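Local coordinates for protein transcriptional regulator, IclR family (Ruegeria sp. TM1040, PDB 3R4K) that probably binds DNA through an N-terminal winged helix-turn-helix domain and regulates transcription, as other IclR-family proteins do, with a C-terminal domain that probably senses a small-molecule effector, at residues F50-E55 with S59-P64; E195-A200 with S221-D226; L143-P148 with P202-D207. All blocks are in the same frame, centred on the assembly; numbering follows the deposited sequence.

Contact 1: F50-E55 with S59-P64; sequences FVEQVE and SYRLGP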
ATOM      1  N   PHE A  50      14.477  -1.346  -7.432  1.00 38.19           N
ATOM      2  CA  PHE A  50      13.948  -2.343  -6.512  1.00 37.03           C
ATOM      3  C   PHE A  50      14.807  -2.451  -5.277  1.00 39.79           C
ATOM      4  O   PHE A  50      14.275  -2.785  -4.232  1.00 39.42           O
ATOM      5  CB  PHE A  50      13.819  -3.697  -7.214  1.00 39.14           C
ATOM      6  CG  PHE A  50      12.513  -3.801  -7.971  1.00 41.44           C
ATOM      7  CD1 PHE A  50      12.257  -2.987  -9.078  1.00 45.46           C
ATOM      8  CD2 PHE A  50      11.544  -4.728  -7.598  1.00 43.33           C
ATOM      9  CE1 PHE A  50      11.040  -3.064  -9.762  1.00 46.08           C
ATOM     10  CE2 PHE A  50      10.347  -4.847  -8.322  1.00 45.93           C
ATOM     11  CZ  PHE A  50      10.090  -3.996  -9.377  1.00 44.75           C
ATOM     12  N   VAL A  51      16.128  -2.221  -5.390  1.00 36.65           N
ATOM     13  CA  VAL A  51      17.029  -2.226  -4.243  1.00 36.44           C
ATOM     14  C   VAL A  51      17.902  -0.957  -4.303  1.00 42.49           C
ATOM     15  O   VAL A  51      18.003  -0.314  -5.351  1.00 40.27           O
ATOM     16  CB  VAL A  51      17.886  -3.524  -4.063  1.00 39.13           C
ATOM     17  CG1 VAL A  51      17.070  -4.788  -4.258  1.00 38.00           C
ATOM     18  CG2 VAL A  51      19.135  -3.537  -4.942  1.00 39.01           C
ATOM     19  N   GLU A  52      18.509  -0.582  -3.171  1.00 42.89           N
ATOM     20  CA  GLU A  52      19.450   0.534  -3.151  1.00 44.38           C
ATOM     21  C   GLU A  52      20.556   0.262  -2.135  1.00 50.44           C
ATOM     22  O   GLU A  52      20.351  -0.495  -1.184  1.00 49.52           O
ATOM     23  CB  GLU A  52      18.774   1.901  -2.935  1.00 46.21           C
ATOM     24  CG  GLU A  52      18.103   2.137  -1.601  1.00 57.04           C
ATOM     25  CD  GLU A  52      17.550   3.540  -1.454  1.00 74.51           C
ATOM     26  OE1 GLU A  52      17.179   4.159  -2.478  1.00 83.94           O
ATOM     27  OE2 GLU A  52      17.475   4.019  -0.302  1.00 57.83           O
ATOM     28  N   GLN A  53      21.742   0.829  -2.387  1.00 49.61           N
ATOM     29  CA  GLN A  53      22.895   0.684  -1.501  1.00 50.94           C
ATOM     30  C   GLN A  53      22.739   1.660  -0.368  1.00 58.12           C
ATOM     31  O   GLN A  53      22.351   2.804  -0.613  1.00 58.27           O
ATOM     32  CB  GLN A  53      24.212   0.923  -2.252  1.00 52.58           C
ATOM     33  CG  GLN A  53      24.602  -0.219  -3.194  1.00 77.83           C
ATOM     34  CD  GLN A  53      25.925  -0.014  -3.910  1.00 98.86           C
ATOM     35  OE1 GLN A  53      26.762   0.809  -3.519  1.00 97.06           O
ATOM     36  NE2 GLN A  53      26.161  -0.798  -4.957  1.00 85.63           N
ATOM     37  N   VAL A  54      22.985   1.211   0.880  1.00 57.64           N
ATOM     38  CA  VAL A  54      22.890   2.082   2.060  1.00 59.66           C
ATOM     39  C   VAL A  54      24.260   2.808   2.195  1.00 67.69           C
ATOM     40  O   VAL A  54      25.298   2.180   1.974  1.00 66.95           O
ATOM     41  CB  VAL A  54      22.398   1.348   3.353  1.00 63.45           C
ATOM     42  CG1 VAL A  54      21.725   0.018   3.033  1.00 61.46           C
ATOM     43  CG2 VAL A  54      23.492   1.167   4.405  1.00 64.85           C
ATOM     44  N   GLU A  55      24.248   4.135   2.481  1.00 68.54           N
ATOM     45  CA  GLU A  55      25.433   5.016   2.593  1.00 71.52           C
ATOM     46  C   GLU A  55      26.663   4.311   3.194  1.00 79.51           C
ATOM     47  O   GLU A  55      27.737   4.323   2.580  1.00 79.09           O
ATOM     48  CB  GLU A  55      25.120   6.285   3.411  1.00 74.86           C
ATOM     49  N   SER A  59      25.956  -2.629   1.862  1.00 60.64           N
ATOM     50  CA  SER A  59      24.704  -3.092   2.435  1.00 57.14           C
ATOM     51  C   SER A  59      23.592  -2.687   1.482  1.00 52.34           C
ATOM     52  O   SER A  59      23.713  -1.682   0.782  1.00 50.96           O
ATOM     53  CB  SER A  59      24.513  -2.478   3.820  1.00 61.70           C
ATOM     54  OG  SER A  59      23.231  -2.701   4.384  1.00 72.64           O
ATOM     55  N   TYR A  60      22.533  -3.474   1.421  1.00 43.85           N
ATOM     56  CA  TYR A  60      21.404  -3.158   0.562  1.00 40.80           C
ATOM     57  C   TYR A  60      20.129  -3.101   1.353  1.00 42.42           C
ATOM     58  O   TYR A  60      19.966  -3.822   2.342  1.00 42.72           O
ATOM     59  CB  TYR A  60      21.232  -4.198  -0.550  1.00 41.13           C
ATOM     60  CG  TYR A  60      22.427  -4.418  -1.451  1.00 43.68           C
ATOM     61  CD1 TYR A  60      22.626  -3.633  -2.585  1.00 44.94           C
ATOM     62  CD2 TYR A  60      23.298  -5.485  -1.237  1.00 45.15           C
ATOM     63  CE1 TYR A  60      23.692  -3.867  -3.450  1.00 44.31           C
ATOM     64  CE2 TYR A  60      24.361  -5.736  -2.102  1.00 45.93           C
ATOM     65  CZ  TYR A  60      24.548  -4.929  -3.211  1.00 51.34           C
ATOM     66  OH  TYR A  60      25.585  -5.179  -4.072  1.00 51.48           O
ATOM     67  N   ARG A  61      19.215  -2.262   0.897  1.00 36.73           N
ATOM     68  CA  ARG A  61      17.863  -2.154   1.420  1.00 36.04           C
ATOM     69  C   ARG A  61      16.936  -2.053   0.219  1.00 39.99           C
ATOM     70  O   ARG A  61      17.406  -1.820  -0.906  1.00 39.85           O
ATOM     71  CB  ARG A  61      17.697  -0.990   2.399  1.00 35.39           C
ATOM     72  CG  ARG A  61      17.828   0.379   1.776  1.00 41.89           C
ATOM     73  CD  ARG A  61      17.644   1.428   2.827  1.00 46.62           C
ATOM     74  NE  ARG A  61      17.468   2.746   2.227  1.00 51.17           N
ATOM     75  CZ  ARG A  61      17.444   3.882   2.916  1.00 61.19           C
ATOM     76  NH1 ARG A  61      17.613   3.870   4.235  1.00 48.70           N
ATOM     77  NH2 ARG A  61      17.269   5.041   2.292  1.00 40.57           N
ATOM     78  N   LEU A  62      15.637  -2.247   0.439  1.00 36.01           N
ATOM     79  CA  LEU A  62      14.669  -2.174  -0.644  1.00 34.78           C
ATOM     80  C   LEU A  62      14.565  -0.745  -1.206  1.00 37.48           C
ATOM     81  O   LEU A  62      14.798   0.230  -0.494  1.00 37.76           O
ATOM     82  CB  LEU A  62      13.309  -2.732  -0.219  1.00 34.93           C
ATOM     83  CG  LEU A  62      13.304  -4.266  -0.109  1.00 39.99           C
ATOM     84  CD1 LEU A  62      12.183  -4.719   0.670  1.00 40.52           C
ATOM     85  CD2 LEU A  62      13.225  -4.943  -1.482  1.00 42.46           C
ATOM     86  N   GLY A  63      14.351  -0.673  -2.515  1.00 33.32           N
ATOM     87  CA  GLY A  63      14.283   0.555  -3.302  1.00 33.38           C
ATOM     88  C   GLY A  63      12.910   1.209  -3.409  1.00 37.59           C
ATOM     89  O   GLY A  63      11.884   0.616  -3.066  1.00 38.07           O
ATOM     90  N   PRO A  64      12.854   2.444  -3.943  1.00 32.42           N
ATOM     91  CA  PRO A  64      11.562   3.175  -3.968  1.00 30.83           C
ATOM     92  C   PRO A  64      10.589   2.837  -5.083  1.00 31.30           C
ATOM     93  O   PRO A  64       9.422   3.203  -4.979  1.00 31.86           O
ATOM     94  CB  PRO A  64      12.000   4.629  -4.126  1.00 33.96           C
ATOM     95  CG  PRO A  64      13.312   4.548  -4.864  1.00 38.45           C
ATOM     96  CD  PRO A  64      13.982   3.299  -4.382  1.00 32.95           C
TER
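Glu52 and Arg61 face each other as an antiparallel hydrogen-bonded pair, and their side chains run side by side off the same face of the hairpin. Both backbones bond reciprocally, Glu52 N to Arg61 O at 2.8 Å and Arg61 N to Glu52 O at 3.0 Å. In each residue CG sits between the backbone N and the carbonyl carbon (chi1 66° and 67°) and the chain beyond is extended, which carries carboxylate and guanidinium to the same height with their planes 17° apart. Arg61 grips side-on: NE and NH2 both reach Glu52 OE2, each at 2.8 Å, in bonds bent by converging on one oxygen in the guanidinium plane. On this face Val54 turns both methyls to the same side of Ser59, CG1 3.4 Å from Ser59 OG. On the opposite face, Gln53 CG lies 3.8 Å from Tyr60 CE1, and the tyrosine packs on Tyr39 and Met42 of helix 35-47. The hairpin corresponds to the wing of the winged helix-turn-helix fold of IclR-family regulators. Arg73 of the second subunit makes a further salt bridge to Glu52 OE2, so one carboxylate oxygen gathers two arginines; the charge is probably held ionised, joining wing and dimer partner.

Contact 2: E195-A200 with S221-D226; sequences EVHSHA and SRMTPD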
ATOM      1  N   GLU A 195     -26.769 -19.510  20.177  1.00 59.17           N
ATOM      2  CA  GLU A 195     -26.699 -20.770  19.413  1.00 57.72           C
ATOM      3  C   GLU A 195     -25.849 -20.640  18.117  1.00 58.10           C
ATOM      4  O   GLU A 195     -26.035 -21.398  17.148  1.00 57.73           O
ATOM      5  CB  GLU A 195     -28.104 -21.353  19.109  1.00 58.84           C
ATOM      6  CG  GLU A 195     -29.042 -21.501  20.313  1.00 74.80           C
ATOM      7  CD  GLU A 195     -28.458 -22.022  21.619  1.00108.93           C
ATOM      8  OE1 GLU A 195     -28.165 -23.238  21.703  1.00102.76           O
ATOM      9  OE2 GLU A 195     -28.317 -21.212  22.565  1.00111.63           O
ATOM     10  N   VAL A 196     -24.860 -19.731  18.143  1.00 51.50           N
ATOM     11  CA  VAL A 196     -23.912 -19.584  17.044  1.00 47.84           C
ATOM     12  C   VAL A 196     -22.525 -19.864  17.605  1.00 51.26           C
ATOM     13  O   VAL A 196     -22.120 -19.229  18.582  1.00 51.70           O
ATOM     14  CB  VAL A 196     -23.995 -18.222  16.310  1.00 48.29           C
ATOM     15  CG1 VAL A 196     -22.937 -18.130  15.211  1.00 45.59           C
ATOM     16  CG2 VAL A 196     -25.387 -18.004  15.725  1.00 46.99           C
ATOM     17  N   HIS A 197     -21.822 -20.838  17.015  1.00 47.23           N
ATOM     18  CA  HIS A 197     -20.456 -21.213  17.384  1.00 48.74           C
ATOM     19  C   HIS A 197     -19.519 -20.709  16.293  1.00 52.27           C
ATOM     20  O   HIS A 197     -19.589 -21.191  15.161  1.00 51.66           O
ATOM     21  CB  HIS A 197     -20.314 -22.737  17.584  1.00 51.43           C
ATOM     22  CG  HIS A 197     -19.001 -23.157  18.164  1.00 56.93           C
ATOM     23  ND1 HIS A 197     -18.927 -24.152  19.125  1.00 62.23           N
ATOM     24  CD2 HIS A 197     -17.752 -22.702  17.912  1.00 57.73           C
ATOM     25  CE1 HIS A 197     -17.643 -24.283  19.407  1.00 62.75           C
ATOM     26  NE2 HIS A 197     -16.901 -23.422  18.709  1.00 60.83           N
ATOM     27  N   SER A 198     -18.671 -19.727  16.620  1.00 48.15           N
ATOM     28  CA  SER A 198     -17.744 -19.144  15.665  1.00 46.53           C
ATOM     29  C   SER A 198     -16.271 -19.449  15.984  1.00 53.16           C
ATOM     30  O   SER A 198     -15.889 -19.624  17.143  1.00 55.50           O
ATOM     31  CB  SER A 198     -17.941 -17.633  15.559  1.00 50.78           C
ATOM     32  OG  SER A 198     -18.870 -17.077  16.479  1.00 68.35           O
ATOM     33  N   HIS A 199     -15.463 -19.533  14.915  1.00 48.47           N
ATOM     34  CA  HIS A 199     -14.011 -19.721  14.879  1.00 48.42           C
ATOM     35  C   HIS A 199     -13.428 -18.568  14.091  1.00 48.87           C
ATOM     36  O   HIS A 199     -13.972 -18.243  13.030  1.00 45.82           O
ATOM     37  CB  HIS A 199     -13.642 -21.044  14.190  1.00 50.04           C
ATOM     38  CG  HIS A 199     -13.934 -22.279  14.969  1.00 56.54           C
ATOM     39  ND1 HIS A 199     -15.215 -22.798  15.043  1.00 58.86           N
ATOM     40  CD2 HIS A 199     -13.082 -23.119  15.601  1.00 61.27           C
ATOM     41  CE1 HIS A 199     -15.110 -23.902  15.759  1.00 61.01           C
ATOM     42  NE2 HIS A 199     -13.844 -24.133  16.119  1.00 63.10           N
ATOM     43  N   ALA A 200     -12.336 -17.951  14.566  1.00 44.72           N
ATOM     44  CA  ALA A 200     -11.731 -16.836  13.828  1.00 42.12           C
ATOM     45  C   ALA A 200     -10.233 -16.778  13.977  1.00 44.08           C
ATOM     46  O   ALA A 200      -9.686 -17.150  15.014  1.00 45.55           O
ATOM     47  CB  ALA A 200     -12.334 -15.512  14.258  1.00 42.30           C
ATOM     48  N   SER A 221     -25.802 -26.557  16.995  1.00 48.93           N
ATOM     49  CA  SER A 221     -26.358 -27.881  16.676  1.00 49.51           C
ATOM     50  C   SER A 221     -25.514 -28.671  15.641  1.00 50.91           C
ATOM     51  O   SER A 221     -25.614 -29.899  15.593  1.00 50.74           O
ATOM     52  CB  SER A 221     -27.802 -27.750  16.180  1.00 52.76           C
ATOM     53  OG  SER A 221     -27.932 -27.097  14.922  1.00 61.99           O
ATOM     54  N   ARG A 222     -24.691 -27.975  14.830  1.00 45.93           N
ATOM     55  CA  ARG A 222     -23.849 -28.596  13.804  1.00 45.43           C
ATOM     56  C   ARG A 222     -22.359 -28.657  14.189  1.00 51.51           C
ATOM     57  O   ARG A 222     -21.527 -29.092  13.378  1.00 51.15           O
ATOM     58  CB  ARG A 222     -24.006 -27.848  12.479  1.00 38.84           C
ATOM     59  CG  ARG A 222     -25.196 -28.337  11.689  1.00 41.57           C
ATOM     60  CD  ARG A 222     -24.961 -28.289  10.190  1.00 33.34           C
ATOM     61  NE  ARG A 222     -24.680 -26.929   9.718  1.00 35.68           N
ATOM     62  CZ  ARG A 222     -25.594 -26.074   9.273  1.00 44.84           C
ATOM     63  NH1 ARG A 222     -26.879 -26.420   9.241  1.00 32.86           N
ATOM     64  NH2 ARG A 222     -25.232 -24.869   8.851  1.00 29.80           N
HETATM   65  N   MSE A 223     -22.020 -28.227  15.415  1.00 49.05           N
HETATM   66  CA  MSE A 223     -20.639 -28.255  15.880  1.00 49.54           C
HETATM   67  C   MSE A 223     -20.317 -29.657  16.423  1.00 57.50           C
HETATM   68  O   MSE A 223     -20.213 -29.867  17.634  1.00 59.01           O
HETATM   69  CB  MSE A 223     -20.398 -27.158  16.921  1.00 51.21           C
HETATM   70  CG  MSE A 223     -18.913 -26.846  17.110  1.00 58.33           C
HETATM   71 SE   MSE A 223     -17.917 -26.547  15.442  0.75 62.87          SE
HETATM   72  CE  MSE A 223     -18.915 -25.112  14.798  1.00 54.93           C
ATOM     73  N   THR A 224     -20.200 -30.618  15.495  1.00 55.85           N
ATOM     74  CA  THR A 224     -19.926 -32.032  15.762  1.00 59.76           C
ATOM     75  C   THR A 224     -18.450 -32.242  16.046  1.00 67.98           C
ATOM     76  O   THR A 224     -17.645 -31.376  15.678  1.00 65.38           O
ATOM     77  CB  THR A 224     -20.352 -32.914  14.555  1.00 65.49           C
ATOM     78  OG1 THR A 224     -19.576 -32.577  13.399  1.00 60.80           O
ATOM     79  CG2 THR A 224     -21.844 -32.853  14.261  1.00 62.32           C
ATOM     80  N   PRO A 225     -18.053 -33.418  16.611  1.00 69.91           N
ATOM     81  CA  PRO A 225     -16.618 -33.684  16.822  1.00 71.86           C
ATOM     82  C   PRO A 225     -15.793 -33.534  15.542  1.00 74.27           C
ATOM     83  O   PRO A 225     -14.711 -32.959  15.587  1.00 72.76           O
ATOM     84  CB  PRO A 225     -16.608 -35.133  17.321  1.00 78.54           C
ATOM     85  CG  PRO A 225     -17.938 -35.321  17.946  1.00 83.37           C
ATOM     86  CD  PRO A 225     -18.880 -34.552  17.087  1.00 74.53           C
ATOM     87  N   ASP A 226     -16.333 -33.997  14.395  1.00 71.83           N
ATOM     88  CA  ASP A 226     -15.662 -33.899  13.098  1.00 70.80           C
ATOM     89  C   ASP A 226     -15.495 -32.452  12.658  1.00 69.42           C
ATOM     90  O   ASP A 226     -14.413 -32.103  12.193  1.00 70.97           O
ATOM     91  CB  ASP A 226     -16.403 -34.703  12.016  1.00 73.99           C
ATOM     92  CG  ASP A 226     -15.446 -35.554  11.192  1.00 90.59           C
ATOM     93  OD1 ASP A 226     -14.464 -34.990  10.647  1.00 89.31           O
ATOM     94  OD2 ASP A 226     -15.667 -36.802  11.108  1.00101.36           O
TER
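The imidazole of His197 carries the side chain of Met223, a selenomethionine, over one face, while the ring of His199 meets the same residue with its edge. Over His197, Met223 CG makes a CH-pi contact, displaced toward the rim and 3.4 Å from His197 ND1. The selenium stands almost on the ring normal, 4.4 Å from the centroid of the His197 ring, and Met223 CE reaches back to His197 CB at 3.9 Å. Near the plane of the second imidazole, Met223 SE lies 3.9 Å from His199 CE1. Bends at chi2 (49°) and chi3 (59°) fold the Met223 chain back, bringing CG, SE and CE all close to the His197 ring. The polar end of His197 is engaged elsewhere: NE2 bonds to Gln187 OE1 on strand 186-189, which would help fix the ring. Met223 itself centres an inverse gamma turn just before Thr224, whose OG1 caps Gln227 N at the start of helix 225-245. His199 also packs on Ile231 and Leu235 of that helix, and Met223 on Ile231, so the helix and the turn before it cover strand 196-204 in the antiparallel sheet of the profilin-like C-terminal IclR domain.

Contact 3: L143-P148 with P202-D207; sequences LAYSEP and PIFGPD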
ATOM      1  N   LEU A 143      -8.424  -8.281  18.962  1.00 52.91           N
ATOM      2  CA  LEU A 143      -7.983  -7.760  20.264  1.00 56.25           C
ATOM      3  C   LEU A 143      -6.671  -8.403  20.704  1.00 62.64           C
ATOM      4  O   LEU A 143      -5.788  -7.718  21.212  1.00 64.51           O
ATOM      5  CB  LEU A 143      -9.067  -8.023  21.323  1.00 58.37           C
ATOM      6  CG  LEU A 143      -9.309  -6.921  22.344  1.00 66.52           C
ATOM      7  CD1 LEU A 143      -9.547  -5.567  21.669  1.00 66.43           C
ATOM      8  CD2 LEU A 143     -10.482  -7.265  23.229  1.00 69.52           C
ATOM      9  N   ALA A 144      -6.534  -9.712  20.476  1.00 58.84           N
ATOM     10  CA  ALA A 144      -5.360 -10.475  20.875  1.00 60.17           C
ATOM     11  C   ALA A 144      -4.064 -10.000  20.186  1.00 64.24           C
ATOM     12  O   ALA A 144      -2.975 -10.210  20.728  1.00 65.55           O
ATOM     13  CB  ALA A 144      -5.584 -11.943  20.585  1.00 60.26           C
ATOM     14  N   TYR A 145      -4.181  -9.341  19.021  1.00 57.36           N
ATOM     15  CA  TYR A 145      -3.018  -8.862  18.280  1.00 55.80           C
ATOM     16  C   TYR A 145      -3.019  -7.342  18.106  1.00 60.38           C
ATOM     17  O   TYR A 145      -2.283  -6.806  17.269  1.00 59.58           O
ATOM     18  CB  TYR A 145      -2.931  -9.592  16.941  1.00 54.47           C
ATOM     19  CG  TYR A 145      -2.585 -11.050  17.143  1.00 56.47           C
ATOM     20  CD1 TYR A 145      -1.281 -11.440  17.409  1.00 59.16           C
ATOM     21  CD2 TYR A 145      -3.575 -12.029  17.163  1.00 56.63           C
ATOM     22  CE1 TYR A 145      -0.953 -12.773  17.618  1.00 59.79           C
ATOM     23  CE2 TYR A 145      -3.260 -13.371  17.374  1.00 58.11           C
ATOM     24  CZ  TYR A 145      -1.943 -13.738  17.590  1.00 60.94           C
ATOM     25  OH  TYR A 145      -1.604 -15.052  17.761  1.00 55.79           O
ATOM     26  N   SER A 146      -3.788  -6.655  18.964  1.00 59.08           N
ATOM     27  CA  SER A 146      -3.874  -5.207  19.025  1.00 60.40           C
ATOM     28  C   SER A 146      -2.886  -4.668  20.084  1.00 71.59           C
ATOM     29  O   SER A 146      -2.358  -5.439  20.902  1.00 74.58           O
ATOM     30  CB  SER A 146      -5.302  -4.778  19.341  1.00 63.00           C
ATOM     31  OG  SER A 146      -6.096  -4.773  18.165  1.00 65.93           O
ATOM     32  N   GLU A 147      -2.620  -3.349  20.050  1.00 69.04           N
ATOM     33  CA  GLU A 147      -1.716  -2.688  20.993  1.00 71.46           C
ATOM     34  C   GLU A 147      -2.259  -2.777  22.424  1.00 77.21           C
ATOM     35  O   GLU A 147      -3.469  -2.624  22.621  1.00 76.50           O
ATOM     36  CB  GLU A 147      -1.486  -1.216  20.609  1.00 73.06           C
ATOM     37  CG  GLU A 147      -0.386  -0.987  19.585  1.00 80.44           C
ATOM     38  CD  GLU A 147       0.970  -1.600  19.881  1.00101.46           C
ATOM     39  OE1 GLU A 147       1.658  -1.136  20.820  1.00112.37           O
ATOM     40  OE2 GLU A 147       1.343  -2.552  19.157  1.00 79.95           O
ATOM     41  N   PRO A 148      -1.383  -3.005  23.439  1.00 76.23           N
ATOM     42  CA  PRO A 148      -1.876  -3.112  24.826  1.00 79.55           C
ATOM     43  C   PRO A 148      -2.765  -1.938  25.243  1.00 85.37           C
ATOM     44  O   PRO A 148      -3.746  -2.163  25.946  1.00 85.70           O
ATOM     45  CB  PRO A 148      -0.589  -3.167  25.648  1.00 83.98           C
ATOM     46  CG  PRO A 148       0.420  -3.750  24.723  1.00 85.49           C
ATOM     47  CD  PRO A 148       0.084  -3.201  23.376  1.00 77.47           C
ATOM     48  N   PRO A 202      -6.789 -14.020  12.981  1.00 37.60           N
ATOM     49  CA  PRO A 202      -6.512 -12.633  12.582  1.00 35.72           C
ATOM     50  C   PRO A 202      -5.909 -12.550  11.171  1.00 36.13           C
ATOM     51  O   PRO A 202      -5.283 -13.498  10.695  1.00 33.73           O
ATOM     52  CB  PRO A 202      -5.515 -12.169  13.637  1.00 39.69           C
ATOM     53  CG  PRO A 202      -4.767 -13.425  14.004  1.00 46.20           C
ATOM     54  CD  PRO A 202      -5.749 -14.542  13.899  1.00 42.05           C
ATOM     55  N   ILE A 203      -6.137 -11.414  10.493  1.00 32.94           N
ATOM     56  CA  ILE A 203      -5.596 -11.105   9.175  1.00 31.37           C
ATOM     57  C   ILE A 203      -4.636  -9.962   9.404  1.00 36.52           C
ATOM     58  O   ILE A 203      -4.979  -8.981  10.084  1.00 37.03           O
ATOM     59  CB  ILE A 203      -6.703 -10.797   8.118  1.00 33.03           C
ATOM     60  CG1 ILE A 203      -7.685 -11.983   7.954  1.00 32.65           C
ATOM     61  CG2 ILE A 203      -6.106 -10.382   6.754  1.00 33.15           C
ATOM     62  CD1 ILE A 203      -7.066 -13.383   7.472  1.00 31.88           C
ATOM     63  N   PHE A 204      -3.408 -10.132   8.921  1.00 33.31           N
ATOM     64  CA  PHE A 204      -2.362  -9.147   9.109  1.00 33.47           C
ATOM     65  C   PHE A 204      -2.035  -8.488   7.798  1.00 37.03           C
ATOM     66  O   PHE A 204      -1.967  -9.170   6.770  1.00 34.88           O
ATOM     67  CB  PHE A 204      -1.110  -9.809   9.727  1.00 36.35           C
ATOM     68  CG  PHE A 204      -1.314 -10.399  11.105  1.00 39.63           C
ATOM     69  CD1 PHE A 204      -1.408  -9.579  12.228  1.00 44.08           C
ATOM     70  CD2 PHE A 204      -1.366 -11.773  11.288  1.00 41.83           C
ATOM     71  CE1 PHE A 204      -1.596 -10.126  13.505  1.00 46.83           C
ATOM     72  CE2 PHE A 204      -1.543 -12.320  12.568  1.00 46.76           C
ATOM     73  CZ  PHE A 204      -1.649 -11.494  13.668  1.00 45.94           C
ATOM     74  N   GLY A 205      -1.793  -7.176   7.847  1.00 37.10           N
ATOM     75  CA  GLY A 205      -1.415  -6.394   6.671  1.00 37.07           C
ATOM     76  C   GLY A 205       0.073  -6.408   6.366  1.00 41.15           C
ATOM     77  O   GLY A 205       0.858  -7.014   7.110  1.00 41.74           O
ATOM     78  N   PRO A 206       0.494  -5.721   5.279  1.00 38.01           N
ATOM     79  CA  PRO A 206       1.930  -5.687   4.919  1.00 38.24           C
ATOM     80  C   PRO A 206       2.863  -5.137   6.014  1.00 41.90           C
ATOM     81  O   PRO A 206       4.018  -5.567   6.088  1.00 41.89           O
ATOM     82  CB  PRO A 206       1.962  -4.796   3.676  1.00 40.01           C
ATOM     83  CG  PRO A 206       0.586  -4.891   3.092  1.00 44.14           C
ATOM     84  CD  PRO A 206      -0.310  -4.966   4.302  1.00 40.05           C
ATOM     85  N   ASP A 207       2.358  -4.248   6.888  1.00 38.33           N
ATOM     86  CA  ASP A 207       3.106  -3.644   7.992  1.00 39.65           C
ATOM     87  C   ASP A 207       3.148  -4.535   9.270  1.00 45.64           C
ATOM     88  O   ASP A 207       3.684  -4.096  10.298  1.00 45.95           O
ATOM     89  CB  ASP A 207       2.497  -2.267   8.337  1.00 42.01           C
ATOM     90  CG  ASP A 207       1.043  -2.263   8.777  1.00 45.68           C
ATOM     91  OD1 ASP A 207       0.359  -3.290   8.589  1.00 45.62           O
ATOM     92  OD2 ASP A 207       0.574  -1.217   9.252  1.00 51.93           O
TER
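Tyr145 lays one face of its ring against the edge of Phe204, a T-shaped pair with planes at 89° and centroids of the two rings 5.3 Å apart. The tight part is at the root of the tyrosine: Phe204 CZ comes 3.6 Å from Tyr145 CG, and Phe204 CE1 is 3.7 Å from Tyr145 CB. Farther along the ring, Pro202 brings CG obliquely to 3.7 Å from both Tyr145 CD2 and Tyr145 CE2. Pro202 and Phe204 alternate along strand 196-204, part of the antiparallel sheet of the C-terminal IclR domain (GAF clan), which turns both toward the loop. Tyr145 has CG beside its backbone N (chi1 -69°), and this swings the ring across to the strand. Toward its hydroxyl the contact is looser; Tyr145 is partly exposed, and OH has a weak hydrogen bond to Arg181 O at the end of helix 170-183. Pro202 and Phe204 are buried, with Phe254 against both, its ring edge-to-face with Phe204. A serine in place of Tyr145 would probably leave the edge of Phe204 without its aromatic partner and open a gap beside Pro202. No hydrogen bond or charge links the two segments, so between 143-148 and 202-207 the contact is aromatic and apolar, which suggests that its specificity comes from fit and the perpendicular setting of the rings.

Overall arrangement
From the N terminus, contact 1 comes first and closes the short turn between strands 51-54 and 59-62, inside the putative DNA-binding domain. It finishes before the others open. Contact 3 starts at 143-148 and closes a long loop of 53 residues onto strand 196-204. Contact 2 opens on the earlier part of that strand, at 195-200, before contact 3 closes at 202-207, and itself closes only at 221-226; the two therefore cross. Together they join one strand of the C-terminal sheet to a helix-linking loop and the start of helix 225-245. The centres of contacts 1 and 2 lie about 49 Å apart, the chain's middle between them; contacts 1 and 3 both touch the second subunit.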